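Local coordinates for cytochrome c (Rhodothermus marinus, PDB 3CP5), which binds a single covalently attached heme c and probably serves as an electron-transfer protein, at residues A[70-73]-A[74-78]; A[90-93]-A[94-97]; A[103-106]-A[107-111]. All coordinates share one frame; numbering follows the deposited sequence.

Overall arrangement
The three contacts follow one another along a single cytochrome c chain and are arranged around its heme c. Interaction 1, on helix 69-77, is central: its centre lies about 6 Å from that of the chain, and Tyr71, Val75 and Met76 reach the heme. Interaction 2, at the end of helix 87-96, has its centre about 16 Å from that of interaction 1 and touches it where Leu92 CD1 packs 4.1 Å from Tyr71 OH; both contacts meet the heme. Interaction 3 starts helix 107-123, and its centre is about 9 Å from that of interaction 1, Leu77 CD2 lying 3.4 Å from Leu105 O. Interactions 2 and 3 do not touch, their nearest atoms being about 13 Å apart.

Interaction 1 (A[70-73]-A[74-78]); sequences VYIM and NVMLN. With HEC (heme c), chain C.
One face of the Tyr71 ring carries a methyl group of Val75, and a propionate oxygen of heme c sits at the ring's edge. The pair lies one turn apart on helix 69-77, in the cytochrome c fold, where this helix presents a row of side chains to the heme. Val75 CG2 makes a CH-pi contact 3.9 Å from the ring centroid, 17° off the ring normal and offset toward the rim. The Tyr71 ring reaches this methyl because its CG is anti to the backbone N (chi1 174°), which carries the ring past Val75 to the heme. There Tyr71 OH donates a hydrogen bond of 2.7 Å to O2A of the heme; this bond fixes where the hydroxyl sits, and the methyl on the face probably limits rotation of the ring. His86 adds an edge-to-face ring contact. The two methyls of Val75 divide their work: CG2 serves the tyrosine, while CG1 lies 3.7 Å from heme C3A, and the side chain also touches the axial ligand Met100.

Further round the helix, Ile72 and Met76 run side by side, CG2 of the isoleucine 3.8 Å from CE of the methionine. Met76 also sends CG to within 3.6 Å of the heme methyl CMB. Asn74 and Val70 lie alongside each other, but the buried amide is satisfied elsewhere: OD1 accepts from Val20 N and ND2 donates to Ala14 O, joining this helix to the N-terminal part of the chain. Beneath these side chains runs an unbroken ladder of i to i+4 backbone bonds. Its last rung across the contact has Leu77 N donating to Met73 O at 3.0 Å, with the donor in the carbonyl plane.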
loop_
_atom_site.group_PDB
_atom_site.type_symbol
_atom_site.label_atom_id
_atom_site.label_comp_id
_atom_site.label_asym_id
_atom_site.label_seq_id
_atom_site.Cartn_x
_atom_site.Cartn_y
_atom_site.Cartn_z
ATOM N N VAL A 70 -4.507 5.157 -4.964
ATOM C CA VAL A 70 -5.719 4.357 -4.881
ATOM C C VAL A 70 -5.327 2.901 -4.988
ATOM O O VAL A 70 -5.863 2.062 -4.216
ATOM C CB VAL A 70 -6.734 4.801 -5.931
ATOM C CG1 VAL A 70 -7.930 3.882 -5.902
ATOM C CG2 VAL A 70 -7.128 6.257 -5.687
ATOM N N TYR A 71 -4.433 2.515 -5.877
ATOM C CA TYR A 71 -3.903 1.156 -5.868
ATOM C C TYR A 71 -3.353 0.766 -4.521
ATOM O O TYR A 71 -3.642 -0.306 -4.026
ATOM C CB TYR A 71 -2.844 1.009 -6.965
ATOM C CG TYR A 71 -2.087 -0.304 -7.005
ATOM C CD1 TYR A 71 -2.528 -1.373 -7.775
ATOM C CD2 TYR A 71 -0.931 -0.496 -6.277
ATOM C CE1 TYR A 71 -1.815 -2.560 -7.784
ATOM C CE2 TYR A 71 -0.192 -1.652 -6.273
ATOM C CZ TYR A 71 -0.644 -2.690 -7.049
ATOM O OH TYR A 71 0.072 -3.869 -7.063
ATOM N N ILE A 72 -2.494 1.595 -3.939
ATOM C CA ILE A 72 -1.870 1.195 -2.693
ATOM C C ILE A 72 -2.902 1.041 -1.581
ATOM O O ILE A 72 -2.833 0.086 -0.816
ATOM C CB ILE A 72 -0.798 2.224 -2.321
ATOM C CG1 ILE A 72 0.356 2.232 -3.341
ATOM C CG2 ILE A 72 -0.240 1.996 -0.917
ATOM C CD1 ILE A 72 1.250 3.464 -3.245
ATOM N N MET A 73 -3.881 1.950 -1.467
ATOM C CA MET A 73 -4.950 1.833 -0.472
ATOM C C MET A 73 -5.744 0.559 -0.655
ATOM O O MET A 73 -6.051 -0.140 0.320
ATOM C CB MET A 73 -5.909 3.040 -0.569
ATOM C CG MET A 73 -5.255 4.364 -0.219
ATOM S SD MET A 73 -5.127 4.533 1.573
ATOM C CE MET A 73 -6.833 4.830 1.997
ATOM N N ASN A 74 -6.085 0.204 -1.901
ATOM C CA ASN A 74 -6.939 -0.983 -2.099
ATOM C C ASN A 74 -6.201 -2.303 -1.948
ATOM O O ASN A 74 -6.801 -3.313 -1.604
ATOM C CB ASN A 74 -7.643 -0.846 -3.454
ATOM C CG ASN A 74 -8.757 0.172 -3.389
ATOM O OD1 ASN A 74 -9.245 0.546 -2.321
ATOM N ND2 ASN A 74 -9.207 0.682 -4.501
ATOM N N VAL A 75 -4.887 -2.336 -2.188
ATOM C CA VAL A 75 -4.081 -3.519 -1.838
ATOM C C VAL A 75 -4.150 -3.744 -0.330
ATOM O O VAL A 75 -4.338 -4.874 0.127
ATOM C CB VAL A 75 -2.624 -3.377 -2.327
ATOM C CG1 VAL A 75 -1.765 -4.457 -1.697
ATOM C CG2 VAL A 75 -2.522 -3.466 -3.850
ATOM N N MET A 76 -4.019 -2.677 0.490
ATOM C CA MET A 76 -4.133 -2.804 1.935
ATOM C C MET A 76 -5.512 -3.223 2.427
ATOM O O MET A 76 -5.637 -4.079 3.336
ATOM C CB MET A 76 -3.743 -1.462 2.631
ATOM C CG MET A 76 -2.261 -1.145 2.616
ATOM S SD MET A 76 -2.002 0.299 3.706
ATOM C CE MET A 76 -1.849 1.637 2.533
ATOM N N LEU A 77 -6.554 -2.613 1.864
ATOM C CA LEU A 77 -7.909 -2.780 2.336
ATOM C C LEU A 77 -8.645 -3.991 1.750
ATOM O O LEU A 77 -9.564 -4.493 2.423
ATOM C CB LEU A 77 -8.717 -1.519 2.079
ATOM C CG LEU A 77 -8.218 -0.325 2.874
ATOM C CD1 LEU A 77 -8.811 0.982 2.313
ATOM C CD2 LEU A 77 -8.602 -0.440 4.326
ATOM N N ASN A 78 -8.230 -4.392 0.547
ATOM C CA ASN A 78 -8.887 -5.417 -0.272
ATOM C C ASN A 78 -7.884 -6.236 -1.040
ATOM O O ASN A 78 -7.942 -6.329 -2.267
ATOM C CB ASN A 78 -9.902 -4.718 -1.212
ATOM C CG ASN A 78 -10.761 -5.662 -1.979
ATOM O OD1 ASN A 78 -10.954 -6.826 -1.630
ATOM N ND2 ASN A 78 -11.328 -5.092 -3.032
HETATM FE FE HEC C . 1.879 -6.554 1.233
HETATM C CHA HEC C . 2.303 -6.832 -2.148
HETATM C CHB HEC C . 1.564 -3.173 0.943
HETATM C CHC HEC C . 1.114 -6.369 4.573
HETATM C CHD HEC C . 2.760 -9.801 1.613
HETATM N NA HEC C . 1.950 -5.278 -0.287
HETATM C C1A HEC C . 2.077 -5.557 -1.650
HETATM C C2A HEC C . 1.903 -4.340 -2.405
HETATM C C3A HEC C . 1.730 -3.322 -1.550
HETATM C C4A HEC C . 1.729 -3.921 -0.222
HETATM C CMA HEC C . 1.542 -1.821 -1.863
HETATM C CAA HEC C . 2.086 -4.177 -3.933
HETATM C CBA HEC C . 3.513 -3.795 -4.332
HETATM C CGA HEC C . 3.645 -3.410 -5.786
HETATM O O1A HEC C . 4.825 -3.321 -6.261
HETATM O O2A HEC C . 2.606 -3.140 -6.446
HETATM N NB HEC C . 1.484 -5.085 2.530
HETATM C C1B HEC C . 1.530 -3.738 2.226
HETATM C C2B HEC C . 1.249 -2.977 3.416
HETATM C C3B HEC C . 1.034 -3.847 4.445
HETATM C C4B HEC C . 1.185 -5.170 3.874
HETATM C CMB HEC C . 1.242 -1.428 3.432
HETATM C CAB HEC C . 0.537 -3.532 5.870
HETATM C CBB HEC C . -0.694 -2.839 5.915
HETATM N NC HEC C . 1.857 -7.840 2.762
HETATM C C1C HEC C . 1.478 -7.611 4.084
HETATM C C2C HEC C . 1.619 -8.818 4.873
HETATM C C3C HEC C . 2.081 -9.783 4.063
HETATM C C4C HEC C . 2.286 -9.170 2.771
HETATM C CMC HEC C . 1.494 -8.821 6.391
HETATM C CAC HEC C . 2.632 -11.191 4.442
HETATM C CBC HEC C . 1.674 -12.008 5.102
HETATM N ND HEC C . 2.406 -8.008 -0.032
HETATM C C1D HEC C . 2.758 -9.303 0.331
HETATM C C2D HEC C . 3.122 -10.055 -0.872
HETATM C C3D HEC C . 2.882 -9.251 -1.914
HETATM C C4D HEC C . 2.518 -7.954 -1.378
HETATM C CMD HEC C . 3.554 -11.545 -0.789
HETATM C CAD HEC C . 2.952 -9.552 -3.422
HETATM C CBD HEC C . 1.552 -9.971 -3.935
HETATM C CGD HEC C . 1.124 -11.244 -3.241
HETATM O O1D HEC C . 0.083 -11.234 -2.523
HETATM O O2D HEC C . 1.896 -12.258 -3.433
#

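Interaction 2 (A[90-93]-A[94-97]); sequences KQLV and QEYG. With HEC (heme c), chain C.
Gln94 N, on the last turn of helix 87-96, donates to Lys90 O. The CB atom of Gln94 rests 3.4 Å from Gln91 O. Glu95 follows, with its own N bonded to Gln91 O. Its extended side chain crosses that of Gln91 and also runs beside Leu92, whose CD2 is 4.0 Å from Glu95 OE1; the other carboxylate oxygen forms a weak, long ion pair with Arg54.

Tyr96 packs back on the preceding turn. Its N donates to Leu92 O at 2.8 Å, and the same oxygen lies in the plane of the ring at its edge, 3.3 Å from Tyr96 CD2. With CG anti to the carbonyl carbon (chi1 -79°), the ring is held alongside Leu92, and Tyr96 CE2 meets Leu92 CD2 at 3.9 Å. The phenol end is fixed from outside by a hydrogen bond with Arg54. The two branches of Leu92 thus part company, CD2 going to the tyrosine and CD1 to the heme, 3.4 Å from the propionate carbon CGA. Val93 reaches the other propionate, its CG2 lying 3.4 Å from CGD.

Gly97 closes the walk. Its N donates to Val93 O at 2.8 Å, and its positive phi (87°) turns the chain out of the helix. The arrangement is a helix C-terminus built against both propionates, one wall of the heme c pocket.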
loop_
_atom_site.group_PDB
_atom_site.type_symbol
_atom_site.label_atom_id
_atom_site.label_comp_id
_atom_site.label_asym_id
_atom_site.label_seq_id
_atom_site.Cartn_x
_atom_site.Cartn_y
_atom_site.Cartn_z
ATOM N N LYS A 90 -1.766 -9.698 -9.543
ATOM C CA LYS A 90 -1.737 -11.116 -9.970
ATOM C C LYS A 90 -0.322 -11.510 -10.363
ATOM O O LYS A 90 0.160 -12.591 -9.992
ATOM C CB LYS A 90 -2.795 -11.345 -11.052
ATOM C CG LYS A 90 -3.229 -12.761 -11.220
ATOM C CD LYS A 90 -4.263 -12.963 -12.323
ATOM C CE LYS A 90 -4.215 -14.391 -12.872
ATOM N NZ LYS A 90 -5.487 -14.867 -13.480
ATOM N N GLN A 91 0.422 -10.692 -11.106
ATOM C CA GLN A 91 1.814 -11.014 -11.443
ATOM C C GLN A 91 2.655 -11.160 -10.186
ATOM O O GLN A 91 3.558 -12.031 -10.127
ATOM C CB GLN A 91 2.439 -9.972 -12.383
ATOM C CG GLN A 91 3.866 -10.314 -12.834
ATOM C CD GLN A 91 5.069 -9.987 -11.994
ATOM O OE1 GLN A 91 6.021 -10.789 -11.863
ATOM N NE2 GLN A 91 5.002 -8.839 -11.334
ATOM N N LEU A 92 2.485 -10.281 -9.233
ATOM C CA LEU A 92 3.278 -10.384 -7.992
ATOM C C LEU A 92 2.992 -11.657 -7.232
ATOM O O LEU A 92 3.938 -12.195 -6.613
ATOM C CB LEU A 92 3.040 -9.110 -7.186
ATOM C CG LEU A 92 3.617 -7.794 -7.718
ATOM C CD1 LEU A 92 3.116 -6.613 -6.912
ATOM C CD2 LEU A 92 5.138 -7.800 -7.564
ATOM N N VAL A 93 1.744 -12.133 -7.232
ATOM C CA VAL A 93 1.503 -13.435 -6.593
ATOM C C VAL A 93 2.271 -14.522 -7.314
ATOM O O VAL A 93 2.826 -15.433 -6.669
ATOM C CB VAL A 93 -0.006 -13.780 -6.556
ATOM C CG1 VAL A 93 -0.223 -15.210 -6.127
ATOM C CG2 VAL A 93 -0.754 -12.858 -5.618
ATOM N N GLN A 94 2.327 -14.513 -8.659
ATOM C CA GLN A 94 3.116 -15.493 -9.383
ATOM C C GLN A 94 4.572 -15.378 -8.964
ATOM O O GLN A 94 5.286 -16.396 -8.810
ATOM C CB GLN A 94 2.942 -15.238 -10.890
ATOM C CG GLN A 94 3.826 -16.088 -11.789
ATOM C CD GLN A 94 3.622 -15.668 -13.249
ATOM O OE1 GLN A 94 3.949 -14.542 -13.611
ATOM N NE2 GLN A 94 3.052 -16.593 -13.984
ATOM N N GLU A 95 5.102 -14.172 -8.800
ATOM C CA GLU A 95 6.492 -14.024 -8.385
ATOM C C GLU A 95 6.791 -14.421 -6.961
ATOM O O GLU A 95 7.861 -15.018 -6.719
ATOM C CB GLU A 95 6.901 -12.563 -8.606
ATOM C CG GLU A 95 8.328 -12.220 -8.303
ATOM C CD GLU A 95 8.735 -10.790 -8.602
ATOM O OE1 GLU A 95 7.937 -10.085 -9.257
ATOM O OE2 GLU A 95 9.842 -10.370 -8.215
ATOM N N TYR A 96 5.942 -14.078 -6.013
ATOM C CA TYR A 96 6.235 -14.181 -4.602
ATOM C C TYR A 96 5.665 -15.415 -3.973
ATOM O O TYR A 96 6.179 -15.856 -2.936
ATOM C CB TYR A 96 5.751 -12.921 -3.859
ATOM C CG TYR A 96 6.769 -11.816 -4.095
ATOM C CD1 TYR A 96 7.875 -11.630 -3.291
ATOM C CD2 TYR A 96 6.650 -10.949 -5.169
ATOM C CE1 TYR A 96 8.790 -10.622 -3.534
ATOM C CE2 TYR A 96 7.583 -9.939 -5.406
ATOM C CZ TYR A 96 8.671 -9.757 -4.584
ATOM O OH TYR A 96 9.613 -8.783 -4.801
ATOM N N GLY A 97 4.618 -15.956 -4.552
ATOM C CA GLY A 97 4.056 -17.244 -4.142
ATOM C C GLY A 97 3.047 -17.161 -3.031
ATOM O O GLY A 97 1.880 -17.578 -3.068
HETATM FE FE HEC C . 1.879 -6.554 1.233
HETATM C CHA HEC C . 2.303 -6.832 -2.148
HETATM C CHB HEC C . 1.564 -3.173 0.943
HETATM C CHC HEC C . 1.114 -6.369 4.573
HETATM C CHD HEC C . 2.760 -9.801 1.613
HETATM N NA HEC C . 1.950 -5.278 -0.287
HETATM C C1A HEC C . 2.077 -5.557 -1.650
HETATM C C2A HEC C . 1.903 -4.340 -2.405
HETATM C C3A HEC C . 1.730 -3.322 -1.550
HETATM C C4A HEC C . 1.729 -3.921 -0.222
HETATM C CMA HEC C . 1.542 -1.821 -1.863
HETATM C CAA HEC C . 2.086 -4.177 -3.933
HETATM C CBA HEC C . 3.513 -3.795 -4.332
HETATM C CGA HEC C . 3.645 -3.410 -5.786
HETATM O O1A HEC C . 4.825 -3.321 -6.261
HETATM O O2A HEC C . 2.606 -3.140 -6.446
HETATM N NB HEC C . 1.484 -5.085 2.530
HETATM C C1B HEC C . 1.530 -3.738 2.226
HETATM C C2B HEC C . 1.249 -2.977 3.416
HETATM C C3B HEC C . 1.034 -3.847 4.445
HETATM C C4B HEC C . 1.185 -5.170 3.874
HETATM C CMB HEC C . 1.242 -1.428 3.432
HETATM C CAB HEC C . 0.537 -3.532 5.870
HETATM C CBB HEC C . -0.694 -2.839 5.915
HETATM N NC HEC C . 1.857 -7.840 2.762
HETATM C C1C HEC C . 1.478 -7.611 4.084
HETATM C C2C HEC C . 1.619 -8.818 4.873
HETATM C C3C HEC C . 2.081 -9.783 4.063
HETATM C C4C HEC C . 2.286 -9.170 2.771
HETATM C CMC HEC C . 1.494 -8.821 6.391
HETATM C CAC HEC C . 2.632 -11.191 4.442
HETATM C CBC HEC C . 1.674 -12.008 5.102
HETATM N ND HEC C . 2.406 -8.008 -0.032
HETATM C C1D HEC C . 2.758 -9.303 0.331
HETATM C C2D HEC C . 3.122 -10.055 -0.872
HETATM C C3D HEC C . 2.882 -9.251 -1.914
HETATM C C4D HEC C . 2.518 -7.954 -1.378
HETATM C CMD HEC C . 3.554 -11.545 -0.789
HETATM C CAD HEC C . 2.952 -9.552 -3.422
HETATM C CBD HEC C . 1.552 -9.971 -3.935
HETATM C CGD HEC C . 1.124 -11.244 -3.241
HETATM O O1D HEC C . 0.083 -11.234 -2.523
HETATM O O2D HEC C . 1.896 -12.258 -3.433
#

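Interaction 3 (A[103-106]-A[107-111]); sequences MALS and EEQAR
A capping box opens helix 107-123, formed by Ser106 at the N-cap and Gln109 three residues on. Each residue bonds the other's backbone: in the conformer modelled here Gln109 N donates to Ser106 OG at 3.2 Å, while Ser106 N donates to Gln109 OE1 at 2.8 Å. The second bond is almost straight (175°) and lies in the plane of the amide carbonyl. In that same conformer Ser106 OG is placed between its own backbone N and carbonyl carbon (chi1 80°), a position from which it faces the first turn of the helix. A water, 3.0 Å from Glu108 N, accepts that N-H and also bonds Ser106 OG.

The Gln109 amide has several further partners. A second water reaches Gln109 OE1 at 2.7 Å and lies 2.9 Å from Ala104 O, Leu105 CD2 packs against Gln109 CD at 3.8 Å, and Tyr44 OH bonds Gln109 NE2. With an alanine in place of Gln109, Ser106 N would probably lose its acceptor and a gap would open beside Leu105. Leu105 also touches the heme and Leu77. This is a classic helix N-terminus, joining the heme-lining loop to the C-terminal helix of the cytochrome c fold.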
loop_
_atom_site.group_PDB
_atom_site.type_symbol
_atom_site.label_atom_id
_atom_site.label_comp_id
_atom_site.label_asym_id
_atom_site.label_seq_id
_atom_site.Cartn_x
_atom_site.Cartn_y
_atom_site.Cartn_z
ATOM N N MET A 103 -6.543 -7.985 6.676
ATOM C CA MET A 103 -6.060 -7.610 8.008
ATOM C C MET A 103 -7.027 -6.835 8.847
ATOM O O MET A 103 -6.740 -6.356 9.931
ATOM C CB MET A 103 -4.745 -6.824 7.860
ATOM C CG MET A 103 -3.628 -7.663 7.308
ATOM S SD MET A 103 -2.286 -6.666 6.591
ATOM C CE MET A 103 -3.173 -6.142 5.102
ATOM N N ALA A 104 -8.263 -6.694 8.355
ATOM C CA ALA A 104 -9.327 -5.977 9.032
ATOM C C ALA A 104 -8.912 -4.524 9.275
ATOM O O ALA A 104 -9.197 -3.887 10.295
ATOM C CB ALA A 104 -9.845 -6.684 10.295
ATOM N N LEU A 105 -8.258 -3.945 8.279
ATOM C CA LEU A 105 -7.876 -2.533 8.328
ATOM C C LEU A 105 -9.023 -1.610 7.929
ATOM O O LEU A 105 -9.849 -1.942 7.088
ATOM C CB LEU A 105 -6.737 -2.258 7.315
ATOM C CG LEU A 105 -5.343 -2.661 7.768
ATOM C CD1 LEU A 105 -4.453 -2.766 6.552
ATOM C CD2 LEU A 105 -4.787 -1.832 8.872
ATOM N N SER A 106 -9.085 -0.451 8.590
ATOM C CA SER A 106 -9.997 0.627 8.226
ATOM C C SER A 106 -9.366 1.604 7.258
ATOM O O SER A 106 -8.138 1.678 7.204
ATOM C CB SER A 106 -10.404 1.415 9.468
ATOM O OG SER A 106 -9.374 2.337 9.821
ATOM N N GLU A 107 -10.193 2.333 6.528
ATOM C CA GLU A 107 -9.658 3.324 5.597
ATOM C C GLU A 107 -8.709 4.291 6.329
ATOM O O GLU A 107 -7.693 4.710 5.728
ATOM C CB GLU A 107 -10.789 4.055 4.841
ATOM C CG GLU A 107 -10.326 5.225 4.019
ATOM C CD GLU A 107 -10.196 6.597 4.658
ATOM O OE1 GLU A 107 -10.875 6.810 5.684
ATOM O OE2 GLU A 107 -9.342 7.363 4.159
ATOM N N GLU A 108 -9.037 4.796 7.520
ATOM C CA GLU A 108 -8.137 5.771 8.157
ATOM C C GLU A 108 -6.762 5.174 8.486
ATOM O O GLU A 108 -5.788 5.846 8.343
ATOM C CB GLU A 108 -8.672 6.442 9.437
ATOM C CG GLU A 108 -7.802 7.650 9.882
ATOM C CD GLU A 108 -6.506 7.367 10.661
ATOM O OE1 GLU A 108 -6.342 6.299 11.261
ATOM O OE2 GLU A 108 -5.691 8.312 10.684
ATOM N N GLN A 109 -6.736 3.900 8.912
ATOM C CA GLN A 109 -5.460 3.244 9.145
ATOM C C GLN A 109 -4.672 3.167 7.855
ATOM O O GLN A 109 -3.484 3.468 7.829
ATOM C CB GLN A 109 -5.621 1.839 9.704
ATOM C CG GLN A 109 -6.153 1.811 11.145
ATOM C CD GLN A 109 -6.485 0.366 11.471
ATOM O OE1 GLN A 109 -7.386 -0.209 10.859
ATOM N NE2 GLN A 109 -5.720 -0.264 12.383
ATOM N N ALA A 110 -5.341 2.749 6.771
ATOM C CA ALA A 110 -4.637 2.624 5.498
ATOM C C ALA A 110 -4.151 3.995 5.023
ATOM O O ALA A 110 -3.037 4.134 4.484
ATOM C CB ALA A 110 -5.544 1.956 4.462
ATOM N N ARG A 111 -4.946 5.052 5.225
ATOM C CA ARG A 111 -4.526 6.393 4.777
ATOM C C ARG A 111 -3.310 6.876 5.556
ATOM O O ARG A 111 -2.418 7.543 4.998
ATOM C CB ARG A 111 -5.729 7.307 4.893
ATOM C CG ARG A 111 -5.460 8.755 4.463
ATOM C CD ARG A 111 -5.037 8.806 2.989
ATOM N NE ARG A 111 -4.622 10.143 2.579
ATOM C CZ ARG A 111 -3.389 10.656 2.739
ATOM N NH1 ARG A 111 -2.385 9.989 3.294
ATOM N NH2 ARG A 111 -3.175 11.887 2.307
HETATM O O HOH W 1 -8.313 -2.230 12.474
HETATM O O HOH W 2 -11.504 4.563 9.187
#